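Local coordinates for quinonprotein alcohol dehydrogenase-like protein (Bacteroides thetaiotaomicron VPI-5482, PDB 4R5O) that is of unknown function but binds calcium ions and joins an immunoglobulin-like beta-sandwich to a seven-bladed beta-propeller, at residues 235-240 / 248-253; 189-194 / 224-229; 203-208 / 254-259; 270-275 / 288-293. One frame throughout, in Å; residues are numbered along the deposited sequence.

Contact 1: residues 235-240 / 248-253. With CA (calcium ion), chain K.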
# COMPACT_ATOMS: atom_id res chain seq x y z
N LYS A 235 -8.26 -16.46 17.43
CA LYS A 235 -9.51 -16.21 16.71
C LYS A 235 -9.38 -15.11 15.67
O LYS A 235 -8.54 -14.22 15.81
CB LYS A 235 -10.66 -15.81 17.68
CG LYS A 235 -10.95 -16.78 18.84
CD LYS A 235 -11.40 -18.15 18.41
CE LYS A 235 -11.58 -19.05 19.61
NZ LYS A 235 -12.12 -20.39 19.24
N VAL A 236 -10.26 -15.14 14.67
CA VAL A 236 -10.42 -14.08 13.68
C VAL A 236 -11.67 -13.29 14.04
O VAL A 236 -12.78 -13.82 13.93
CB VAL A 236 -10.48 -14.60 12.22
CG1 VAL A 236 -10.67 -13.44 11.24
CG2 VAL A 236 -9.26 -15.43 11.86
N LEU A 237 -11.52 -12.04 14.49
CA LEU A 237 -12.66 -11.15 14.77
C LEU A 237 -13.06 -10.48 13.49
O LEU A 237 -12.18 -10.02 12.79
CB LEU A 237 -12.29 -10.12 15.85
CG LEU A 237 -12.03 -10.70 17.23
CD1 LEU A 237 -11.29 -9.72 18.11
CD2 LEU A 237 -13.33 -11.12 17.87
N SER A 238 -14.36 -10.44 13.14
CA SER A 238 -14.75 -9.80 11.89
C SER A 238 -15.90 -8.77 12.04
O SER A 238 -16.80 -8.91 12.89
CB SER A 238 -15.16 -10.84 10.86
OG SER A 238 -16.38 -11.48 11.23
N ASN A 239 -15.82 -7.73 11.20
CA ASN A 239 -16.80 -6.70 10.89
C ASN A 239 -17.30 -7.00 9.50
O ASN A 239 -16.51 -6.90 8.56
CB ASN A 239 -16.19 -5.30 11.02
CG ASN A 239 -17.01 -4.21 10.37
OD1 ASN A 239 -16.49 -3.46 9.56
ND2 ASN A 239 -18.31 -4.18 10.60
N ASP A 240 -18.55 -7.47 9.38
CA ASP A 240 -19.10 -7.92 8.11
C ASP A 240 -20.28 -7.07 7.66
O ASP A 240 -21.07 -7.53 6.84
CB ASP A 240 -19.53 -9.40 8.23
CG ASP A 240 -20.47 -9.78 9.38
OD1 ASP A 240 -21.25 -8.91 9.82
OD2 ASP A 240 -20.47 -10.96 9.77
N VAL A 248 -20.45 -8.47 15.82
CA VAL A 248 -19.07 -8.91 15.58
C VAL A 248 -19.10 -10.42 15.66
O VAL A 248 -19.74 -10.98 16.56
CB VAL A 248 -18.02 -8.27 16.54
CG1 VAL A 248 -16.67 -8.98 16.47
CG2 VAL A 248 -17.84 -6.79 16.26
N LYS A 249 -18.48 -11.09 14.69
CA LYS A 249 -18.41 -12.55 14.66
C LYS A 249 -16.98 -13.00 14.66
O LYS A 249 -16.12 -12.31 14.12
CB LYS A 249 -19.14 -13.08 13.43
CG LYS A 249 -20.62 -12.75 13.49
CD LYS A 249 -21.37 -13.19 12.27
CE LYS A 249 -22.70 -12.51 12.20
NZ LYS A 249 -22.52 -11.06 11.91
N TYR A 250 -16.69 -14.12 15.31
CA TYR A 250 -15.32 -14.61 15.28
C TYR A 250 -15.34 -16.10 14.86
O TYR A 250 -16.34 -16.81 15.01
CB TYR A 250 -14.55 -14.39 16.59
CG TYR A 250 -15.07 -15.11 17.81
CD1 TYR A 250 -14.64 -16.40 18.12
CD2 TYR A 250 -15.87 -14.46 18.74
CE1 TYR A 250 -15.06 -17.05 19.28
CE2 TYR A 250 -16.30 -15.09 19.90
CZ TYR A 250 -15.88 -16.38 20.17
OH TYR A 250 -16.32 -17.03 21.31
N TYR A 251 -14.22 -16.51 14.26
CA TYR A 251 -13.91 -17.84 13.75
C TYR A 251 -12.62 -18.32 14.42
O TYR A 251 -11.87 -17.50 14.96
CB TYR A 251 -13.79 -17.80 12.20
CG TYR A 251 -15.01 -17.26 11.49
CD1 TYR A 251 -15.26 -15.89 11.43
CD2 TYR A 251 -15.89 -18.11 10.81
CE1 TYR A 251 -16.41 -15.38 10.82
CE2 TYR A 251 -17.01 -17.61 10.14
CZ TYR A 251 -17.27 -16.24 10.15
OH TYR A 251 -18.38 -15.71 9.52
N ASP A 252 -12.37 -19.62 14.41
CA ASP A 252 -11.15 -20.16 15.00
C ASP A 252 -10.07 -20.22 13.92
O ASP A 252 -10.34 -20.76 12.84
CB ASP A 252 -11.43 -21.54 15.62
CG ASP A 252 -10.27 -22.13 16.35
OD1 ASP A 252 -10.03 -21.71 17.51
OD2 ASP A 252 -9.62 -23.04 15.80
N VAL A 253 -8.87 -19.66 14.19
CA VAL A 253 -7.76 -19.62 13.22
C VAL A 253 -7.39 -21.05 12.80
O VAL A 253 -7.27 -21.31 11.61
CB VAL A 253 -6.54 -18.84 13.80
CG1 VAL A 253 -5.27 -19.04 12.97
CG2 VAL A 253 -6.85 -17.35 13.93
CA CA K . -8.09 -22.11 19.03
O HOH W 1 -18.46 -12.60 9.59
O HOH W 2 -8.06 -24.01 17.73
O HOH W 3 -8.29 -19.96 20.90
O HOH W 4 -10.03 -23.66 19.66
O HOH W 5 -5.86 -21.23 17.60
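Lys-235 and Tyr-250 share one face of a pair of antiparallel strands, and the aliphatic part of the lysine slants across the tyrosine, with Lys-235 CD 3.7 Å from Tyr-250 CD1. A bend at chi2 (-63°) puts CD beside the ring. Beyond it the ammonium group makes a salt bridge, Lys-235 NZ to Asp-252 OD1 at 3.0 Å, meeting that oxygen on its anti side and somewhat out of the carboxylate plane. The same OD1 of Asp-252 binds the calcium ion at 2.5 Å, and four waters are its other modelled ligands. Two positive partners thus draw on one oxygen, which would probably favour a charged carboxylate. Asp-252 OD2 accepts from one of those waters and caps the backbone N of Glu-255. Leu-237, also on this face, brings CD2 to 3.7 Å from Tyr-250 CB.

On the other face lie Tyr-251, Ser-238 and Lys-249. Ser-238 OG lies in the plane of the Tyr-251 ring, at the edge, and one water joins that hydroxyl to Tyr-251 OH and Asp-240 OD2. Lys-249 and Asp-240, just past the strand, cross at about a right angle; Lys-249 NZ reaches the syn lone pair of Asp-240 OD2 at 3.0 Å. Asp-240 OD1 is also bonded to Ser-246 OG, and Lys-249 NZ to the carbonyl of Lys-247. Val-236 CG2 meets Val-253 CG2 at 3.7 Å.

Backbone bonds join Val-236 with Tyr-251 and Ser-238 with Lys-249, and the strands run at 158°. This is a beta hairpin inside an antiparallel propeller blade, carrying a calcium site where its second strand passes into a short helix.

Contact 2: residues 189-194 / 224-229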
# COMPACT_ATOMS: atom_id res chain seq x y z
N GLY A 189 -12.39 -8.34 1.10
CA GLY A 189 -12.05 -8.63 2.48
C GLY A 189 -10.78 -9.41 2.59
O GLY A 189 -10.69 -10.51 2.05
N LEU A 190 -9.76 -8.85 3.25
CA LEU A 190 -8.46 -9.53 3.40
C LEU A 190 -8.06 -9.64 4.89
O LEU A 190 -8.18 -8.68 5.67
CB LEU A 190 -7.35 -8.78 2.60
CG LEU A 190 -5.93 -9.42 2.59
CD1 LEU A 190 -5.95 -10.81 1.96
CD2 LEU A 190 -4.92 -8.52 1.93
N THR A 191 -7.56 -10.83 5.27
CA THR A 191 -7.06 -11.19 6.59
C THR A 191 -5.77 -11.97 6.43
O THR A 191 -5.72 -12.84 5.58
CB THR A 191 -8.12 -12.01 7.40
OG1 THR A 191 -9.42 -11.42 7.33
CG2 THR A 191 -7.74 -12.19 8.86
N ILE A 192 -4.74 -11.65 7.19
CA ILE A 192 -3.51 -12.43 7.19
C ILE A 192 -3.50 -13.16 8.54
O ILE A 192 -3.49 -12.51 9.60
CB ILE A 192 -2.21 -11.60 6.87
CG1 ILE A 192 -1.95 -11.51 5.33
CG2 ILE A 192 -0.99 -12.33 7.45
CD1 ILE A 192 -2.96 -11.02 4.42
N LEU A 193 -3.61 -14.52 8.49
CA LEU A 193 -3.70 -15.38 9.67
C LEU A 193 -2.35 -15.55 10.34
O LEU A 193 -2.27 -15.50 11.57
CB LEU A 193 -4.28 -16.77 9.34
CG LEU A 193 -5.64 -16.84 8.61
CD1 LEU A 193 -6.05 -18.28 8.33
CD2 LEU A 193 -6.71 -16.19 9.38
N ASN A 194 -1.30 -15.79 9.52
CA ASN A 194 0.07 -16.06 9.96
C ASN A 194 1.01 -15.92 8.77
O ASN A 194 0.66 -15.23 7.81
CB ASN A 194 0.17 -17.46 10.60
CG ASN A 194 -0.34 -18.61 9.77
OD1 ASN A 194 -0.15 -18.68 8.54
ND2 ASN A 194 -0.90 -19.60 10.44
N LEU A 224 -20.93 -12.30 1.87
CA LEU A 224 -20.25 -12.38 3.17
C LEU A 224 -18.82 -11.87 2.99
O LEU A 224 -18.04 -12.46 2.26
CB LEU A 224 -20.27 -13.80 3.81
CG LEU A 224 -19.38 -14.03 5.06
CD1 LEU A 224 -19.78 -13.13 6.20
CD2 LEU A 224 -19.42 -15.46 5.51
N CYS A 225 -18.51 -10.77 3.65
CA CYS A 225 -17.25 -10.08 3.55
C CYS A 225 -16.76 -9.62 4.92
O CYS A 225 -17.53 -9.04 5.69
CB CYS A 225 -17.41 -8.88 2.60
SG CYS A 225 -15.86 -8.03 2.24
N PHE A 226 -15.45 -9.81 5.20
CA PHE A 226 -14.88 -9.24 6.41
C PHE A 226 -14.31 -7.90 6.00
O PHE A 226 -13.18 -7.83 5.52
CB PHE A 226 -13.83 -10.14 7.13
CG PHE A 226 -14.11 -11.58 7.48
CD1 PHE A 226 -15.41 -12.10 7.42
CD2 PHE A 226 -13.09 -12.42 7.93
CE1 PHE A 226 -15.66 -13.45 7.71
CE2 PHE A 226 -13.35 -13.75 8.28
CZ PHE A 226 -14.63 -14.27 8.14
N TYR A 227 -15.11 -6.82 6.11
CA TYR A 227 -14.68 -5.46 5.73
C TYR A 227 -13.49 -5.10 6.57
O TYR A 227 -12.58 -4.46 6.06
CB TYR A 227 -15.82 -4.44 5.88
CG TYR A 227 -16.97 -4.75 4.96
CD1 TYR A 227 -16.86 -4.58 3.58
CD2 TYR A 227 -18.16 -5.29 5.45
CE1 TYR A 227 -17.90 -4.91 2.72
CE2 TYR A 227 -19.21 -5.61 4.60
CZ TYR A 227 -19.08 -5.41 3.23
OH TYR A 227 -20.09 -5.74 2.38
N ASN A 228 -13.46 -5.59 7.82
CA ASN A 228 -12.37 -5.44 8.78
C ASN A 228 -12.30 -6.67 9.61
O ASN A 228 -13.33 -7.26 9.92
CB ASN A 228 -12.55 -4.21 9.67
CG ASN A 228 -12.63 -2.93 8.91
OD1 ASN A 228 -11.63 -2.37 8.48
ND2 ASN A 228 -13.85 -2.53 8.63
N SER A 229 -11.08 -7.07 9.96
CA SER A 229 -10.80 -8.25 10.77
C SER A 229 -9.48 -8.08 11.51
O SER A 229 -8.76 -7.10 11.26
CB SER A 229 -10.78 -9.51 9.90
OG SER A 229 -9.87 -9.40 8.83
O HOH W 6 -7.32 -7.72 8.55
O HOH W 7 -10.18 -5.50 3.97
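Two successive blades of the propeller meet here through their inner strands, and the hydroxyls of Thr-191 and Ser-229 make the direct hydrogen bond between segments 189-194 and 224-229. Thr-191 OG1 and Ser-229 OG are 2.6 Å apart, and either may be the donor. The rotation of Ser-229 that sets OG between its own backbone N and carbonyl carbon (chi1 55°) brings it to the threonine oxygen. That oxygen also stands near the ring plane of Phe-226, at the edge, 3.9 Å from Phe-226 CD2.

Water extends the link: one molecule donates to Leu-190 O at 3.2 Å and to Ser-229 O, and is also bonded to Ser-229 OG. Farther along, backbone meets backbone, with Gly-189 CA 3.3 Å from Phe-226 O. A beta carbon on this glycine would point toward that part of the other segment. Cys-225 SG approaches Gly-189 N at 3.7 Å and also lies over one face of the Tyr-227 ring. Tyr-227 and Asn-228 both face Asn-239, a classic beta bulge at the start of the inner strand.

A valine in place of Thr-191 would probably leave Ser-229 OG without its hydroxyl mate across the blade boundary, with water its remaining link to that side. The chemistry is that of a mostly buried seam in which Thr-191 OG1 pairs with Ser-229 OG, and the water joins Ser-229 to the carbonyl of Leu-190.

Contact 3: residues 203-208 / 254-259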
# COMPACT_ATOMS: atom_id res chain seq x y z
N ASP A 203 -17.57 -13.28 -0.97
CA ASP A 203 -18.58 -14.24 -1.42
C ASP A 203 -18.64 -15.44 -0.47
O ASP A 203 -19.13 -16.51 -0.83
CB ASP A 203 -18.27 -14.70 -2.85
CG ASP A 203 -16.95 -15.41 -3.09
OD1 ASP A 203 -16.17 -15.58 -2.10
OD2 ASP A 203 -16.67 -15.78 -4.25
N GLY A 204 -18.13 -15.23 0.74
CA GLY A 204 -18.00 -16.23 1.79
C GLY A 204 -16.59 -16.16 2.33
O GLY A 204 -16.07 -15.06 2.47
N ILE A 205 -15.94 -17.31 2.58
CA ILE A 205 -14.57 -17.35 3.12
C ILE A 205 -13.70 -18.26 2.26
O ILE A 205 -14.02 -19.44 2.03
CB ILE A 205 -14.50 -17.82 4.61
CG1 ILE A 205 -15.47 -17.01 5.50
CG2 ILE A 205 -13.05 -17.79 5.14
CD1 ILE A 205 -15.70 -17.59 6.82
N ARG A 206 -12.54 -17.71 1.84
CA ARG A 206 -11.51 -18.42 1.09
C ARG A 206 -10.21 -18.38 1.84
O ARG A 206 -9.82 -17.31 2.29
CB ARG A 206 -11.31 -17.82 -0.31
CG ARG A 206 -12.53 -17.79 -1.16
CD ARG A 206 -12.28 -16.78 -2.25
NE ARG A 206 -13.40 -16.67 -3.17
CZ ARG A 206 -13.49 -17.35 -4.30
NH1 ARG A 206 -12.53 -18.22 -4.65
NH2 ARG A 206 -14.54 -17.19 -5.10
N ARG A 207 -9.54 -19.54 1.97
CA ARG A 207 -8.20 -19.59 2.56
C ARG A 207 -7.23 -19.47 1.44
O ARG A 207 -7.37 -20.18 0.46
CB ARG A 207 -7.97 -20.87 3.38
CG ARG A 207 -6.57 -20.93 4.02
CD ARG A 207 -6.30 -22.20 4.79
NE ARG A 207 -6.39 -23.40 3.94
CZ ARG A 207 -7.41 -24.25 3.94
NH1 ARG A 207 -8.43 -24.09 4.78
NH2 ARG A 207 -7.41 -25.29 3.12
N ILE A 208 -6.25 -18.60 1.56
CA ILE A 208 -5.22 -18.46 0.53
C ILE A 208 -3.85 -18.83 1.16
O ILE A 208 -3.56 -18.46 2.30
CB ILE A 208 -5.22 -17.02 -0.13
CG1 ILE A 208 -4.19 -16.95 -1.32
CG2 ILE A 208 -5.05 -15.86 0.89
CD1 ILE A 208 -4.46 -15.90 -2.36
N ASN A 254 -7.24 -21.98 13.75
CA ASN A 254 -6.85 -23.38 13.46
C ASN A 254 -7.91 -24.12 12.65
O ASN A 254 -7.54 -24.91 11.76
CB ASN A 254 -6.57 -24.14 14.75
CG ASN A 254 -5.34 -23.64 15.44
OD1 ASN A 254 -4.37 -23.19 14.80
ND2 ASN A 254 -5.34 -23.72 16.77
N GLU A 255 -9.22 -23.86 12.92
CA GLU A 255 -10.33 -24.45 12.16
C GLU A 255 -10.31 -23.93 10.70
O GLU A 255 -10.51 -24.71 9.77
CB GLU A 255 -11.65 -24.15 12.84
CG GLU A 255 -12.84 -24.77 12.14
CD GLU A 255 -14.19 -24.60 12.82
OE1 GLU A 255 -14.27 -23.90 13.87
OE2 GLU A 255 -15.17 -25.19 12.32
N LEU A 256 -10.03 -22.63 10.52
CA LEU A 256 -9.92 -21.97 9.21
C LEU A 256 -8.76 -22.51 8.40
O LEU A 256 -8.89 -22.65 7.19
CB LEU A 256 -9.76 -20.44 9.37
CG LEU A 256 -10.97 -19.69 9.90
CD1 LEU A 256 -10.59 -18.32 10.32
CD2 LEU A 256 -12.06 -19.64 8.88
N ILE A 257 -7.63 -22.83 9.06
CA ILE A 257 -6.42 -23.36 8.41
C ILE A 257 -6.67 -24.82 7.93
O ILE A 257 -6.24 -25.16 6.82
CB ILE A 257 -5.21 -23.27 9.36
CG1 ILE A 257 -4.77 -21.79 9.51
CG2 ILE A 257 -4.04 -24.14 8.86
CD1 ILE A 257 -3.72 -21.49 10.54
N ALA A 258 -7.38 -25.63 8.74
CA ALA A 258 -7.63 -27.06 8.50
C ALA A 258 -8.85 -27.35 7.59
O ALA A 258 -8.93 -28.44 7.02
CB ALA A 258 -7.87 -27.75 9.83
N ALA A 259 -9.81 -26.43 7.52
CA ALA A 259 -11.05 -26.58 6.76
C ALA A 259 -10.80 -26.92 5.28
O ALA A 259 -10.00 -26.26 4.60
CB ALA A 259 -11.87 -25.31 6.86
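Arg-207 reaches the end of helix 253-258 by an extended start and one sharp turn: CG is anti to the backbone N (chi1 -179°), and a bend at chi3 (60°) turns NE toward the helix end, where the guanidinium beyond it meets the carbonyls of Leu-256, Ile-257 and Ala-259. Two of them are gripped by one nitrogen. Arg-207 NH1 donates to Ala-259 O at 2.7 Å, on a lone pair in the carbonyl plane, and to Leu-256 O at 2.8 Å; both oxygens lie at the edge of the guanidinium, in its plane. A weak bond from Arg-207 NH2 to the same Ala-259 O measures 3.1 Å. Ile-257 O stands instead over one face of the group, 3.2 Å from Arg-207 CZ and displaced toward the rim.

Carbonyls at the last turn of a helix have few amides left to bond, and the positive group probably also suits the partial negative charge gathered there. Beside this polar cluster Ile-205 CG2 meets Leu-256 CD2 at 4.3 Å, a looser apolar contact.

The helix follows strand 246-252 of the next blade, and its segment 254-258 lies across strand 204-208, their axes 9.2 Å apart at 74°. Val-216 and Ile-218 of strand 215-220 touch the arginine chain, Tyr-197 of strand 197-201 touches both Arg-207 and Ile-257, and Tyr-251 of strand 246-252 packs against Ile-205 and Leu-256, bringing helix and both blades together.

Contact 4: residues 270-275 / 288-293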
# COMPACT_ATOMS: atom_id res chain seq x y z
N LEU A 270 -20.28 -11.99 19.23
CA LEU A 270 -19.97 -11.18 20.41
C LEU A 270 -21.06 -10.15 20.54
O LEU A 270 -21.64 -9.77 19.53
CB LEU A 270 -18.56 -10.52 20.34
CG LEU A 270 -17.33 -11.42 20.49
CD1 LEU A 270 -16.07 -10.62 20.30
CD2 LEU A 270 -17.30 -12.11 21.86
N ASP A 271 -21.38 -9.71 21.77
CA ASP A 271 -22.43 -8.72 21.98
C ASP A 271 -21.87 -7.33 21.62
O ASP A 271 -21.59 -6.52 22.50
CB ASP A 271 -22.98 -8.78 23.43
CG ASP A 271 -24.20 -7.91 23.73
OD1 ASP A 271 -24.92 -7.51 22.77
OD2 ASP A 271 -24.47 -7.68 24.93
N ILE A 272 -21.67 -7.09 20.30
CA ILE A 272 -21.16 -5.85 19.71
C ILE A 272 -21.97 -5.61 18.44
O ILE A 272 -21.67 -6.20 17.40
CB ILE A 272 -19.62 -5.83 19.43
CG1 ILE A 272 -18.79 -6.27 20.65
CG2 ILE A 272 -19.16 -4.42 18.91
CD1 ILE A 272 -17.38 -6.67 20.36
N ILE A 273 -23.03 -4.77 18.54
CA ILE A 273 -23.90 -4.41 17.42
C ILE A 273 -23.17 -3.42 16.54
O ILE A 273 -22.74 -2.37 17.00
CB ILE A 273 -25.29 -3.83 17.86
CG1 ILE A 273 -25.99 -4.57 19.07
CG2 ILE A 273 -26.22 -3.51 16.67
CD1 ILE A 273 -26.29 -5.95 18.89
N GLN A 274 -23.06 -3.74 15.26
CA GLN A 274 -22.43 -2.87 14.28
C GLN A 274 -23.41 -2.62 13.13
O GLN A 274 -24.10 -3.54 12.68
CB GLN A 274 -21.11 -3.46 13.78
CG GLN A 274 -20.05 -3.54 14.89
CD GLN A 274 -18.75 -4.13 14.45
OE1 GLN A 274 -18.69 -4.99 13.55
NE2 GLN A 274 -17.68 -3.75 15.15
N LYS A 275 -23.53 -1.35 12.73
CA LYS A 275 -24.42 -0.92 11.65
C LYS A 275 -23.62 -0.17 10.59
O LYS A 275 -24.19 0.57 9.78
CB LYS A 275 -25.56 -0.04 12.21
CG LYS A 275 -26.47 -0.73 13.22
CD LYS A 275 -27.58 0.21 13.67
CE LYS A 275 -28.52 -0.45 14.66
NZ LYS A 275 -29.59 0.49 15.09
N VAL A 288 -8.04 -5.70 22.34
CA VAL A 288 -8.55 -5.32 21.03
C VAL A 288 -9.76 -4.47 21.26
O VAL A 288 -10.59 -4.79 22.10
CB VAL A 288 -8.83 -6.54 20.13
CG1 VAL A 288 -9.73 -6.18 18.94
CG2 VAL A 288 -7.51 -7.12 19.64
N TYR A 289 -9.83 -3.36 20.52
CA TYR A 289 -10.92 -2.40 20.58
C TYR A 289 -11.61 -2.25 19.27
O TYR A 289 -10.97 -2.21 18.23
CB TYR A 289 -10.39 -1.03 21.03
CG TYR A 289 -9.96 -0.95 22.47
CD1 TYR A 289 -8.75 -1.48 22.89
CD2 TYR A 289 -10.71 -0.24 23.40
CE1 TYR A 289 -8.33 -1.40 24.22
CE2 TYR A 289 -10.30 -0.13 24.73
CZ TYR A 289 -9.11 -0.71 25.13
OH TYR A 289 -8.70 -0.56 26.43
N THR A 290 -12.92 -2.10 19.32
CA THR A 290 -13.74 -1.78 18.16
C THR A 290 -14.84 -0.85 18.66
O THR A 290 -14.79 -0.43 19.81
CB THR A 290 -14.24 -3.05 17.45
OG1 THR A 290 -14.78 -2.68 16.17
CG2 THR A 290 -15.25 -3.87 18.28
N LEU A 291 -15.79 -0.50 17.81
CA LEU A 291 -16.94 0.33 18.15
C LEU A 291 -18.24 -0.44 17.99
O LEU A 291 -18.35 -1.34 17.15
CB LEU A 291 -17.00 1.62 17.30
CG LEU A 291 -15.84 2.59 17.30
CD1 LEU A 291 -16.17 3.74 16.43
CD2 LEU A 291 -15.51 3.09 18.70
N GLU A 292 -19.21 -0.04 18.79
CA GLU A 292 -20.57 -0.56 18.76
C GLU A 292 -21.48 0.59 18.42
O GLU A 292 -21.25 1.71 18.89
CB GLU A 292 -20.91 -1.23 20.11
CG GLU A 292 -22.31 -1.81 20.16
CD GLU A 292 -22.66 -2.52 21.44
OE1 GLU A 292 -22.36 -1.96 22.52
OE2 GLU A 292 -23.28 -3.60 21.37
N SER A 293 -22.47 0.33 17.59
CA SER A 293 -23.42 1.36 17.17
C SER A 293 -24.46 1.55 18.26
O SER A 293 -24.98 0.58 18.80
CB SER A 293 -24.05 0.99 15.82
OG SER A 293 -23.04 0.93 14.81
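Ser-293 N and Ile-273 O form the shortest hydrogen bond of this contact, 2.8 Å. Around it side chains reach for backbone. Glu-292 extends with CG anti to its backbone N (chi1 -179°), and Glu-292 OE2 takes the N-H of Ile-273 on its anti lone pair, 3.1 Å from Ile-273 N. The other oxygen, OE1, turns to Lys-311 in a salt bridge and to Asn-299. Asp-271 OD1 approaches Glu-292 OE2 to 4.5 Å, a pairing of like charges that Lys-311, bonded also to the carbonyl of Asp-271, probably eases.

On the neighbouring side Gln-274 gives NE2 to Leu-291 O at 3.2 Å, a nearly straight bond with the acceptor in the amide plane, while its OE1 is held by Asn-239. Gln-274 and Thr-290 reach toward each other tip to tip, and Thr-290 OG1 is bonded to the carbonyl of Asn-279. Ser-293 OG accepts from Lys-275 N at 3.1 Å, and Ile-272 CG2 packs 4.0 Å from Thr-290 CG2.

An alanine at Glu-292 would probably leave Ile-273 N without its acceptor and the ammonium of Lys-311 without its carboxylate mate. Strand 272-274, beyond the inverse gamma turn at Asp-271, meets strand 288-293 at 73°, far from regular sheet pairing. It is a boundary between adjacent propeller blades, where the chain leaves one blade's edge for the next.

Contact 1 is the hub of the four. Its centre lies 9 Å from that of contact 2 and 12 Å from those of contacts 3 and 4, and it touches all three. Toward contact 2, Tyr-251 CE1 packs 3.4 Å from Phe-226 CZ, and Asn-239 N probably bonds Asn-228 O. Toward contact 3, Val-236 CG2 meets Leu-256 CD1 at 3.5 Å. Toward contact 4, Val-248 probably exchanges backbone bonds with Leu-270 and Ile-272. Contacts 2, 3 and 4 each join neighbouring blades; contacts 2 and 3 alternate along the chain, and contacts 3 and 4 stay about 14 Å apart at their nearest atoms. The calcium ion at contact 1 is about 10 Å from the side chain of Ile-257 in contact 3.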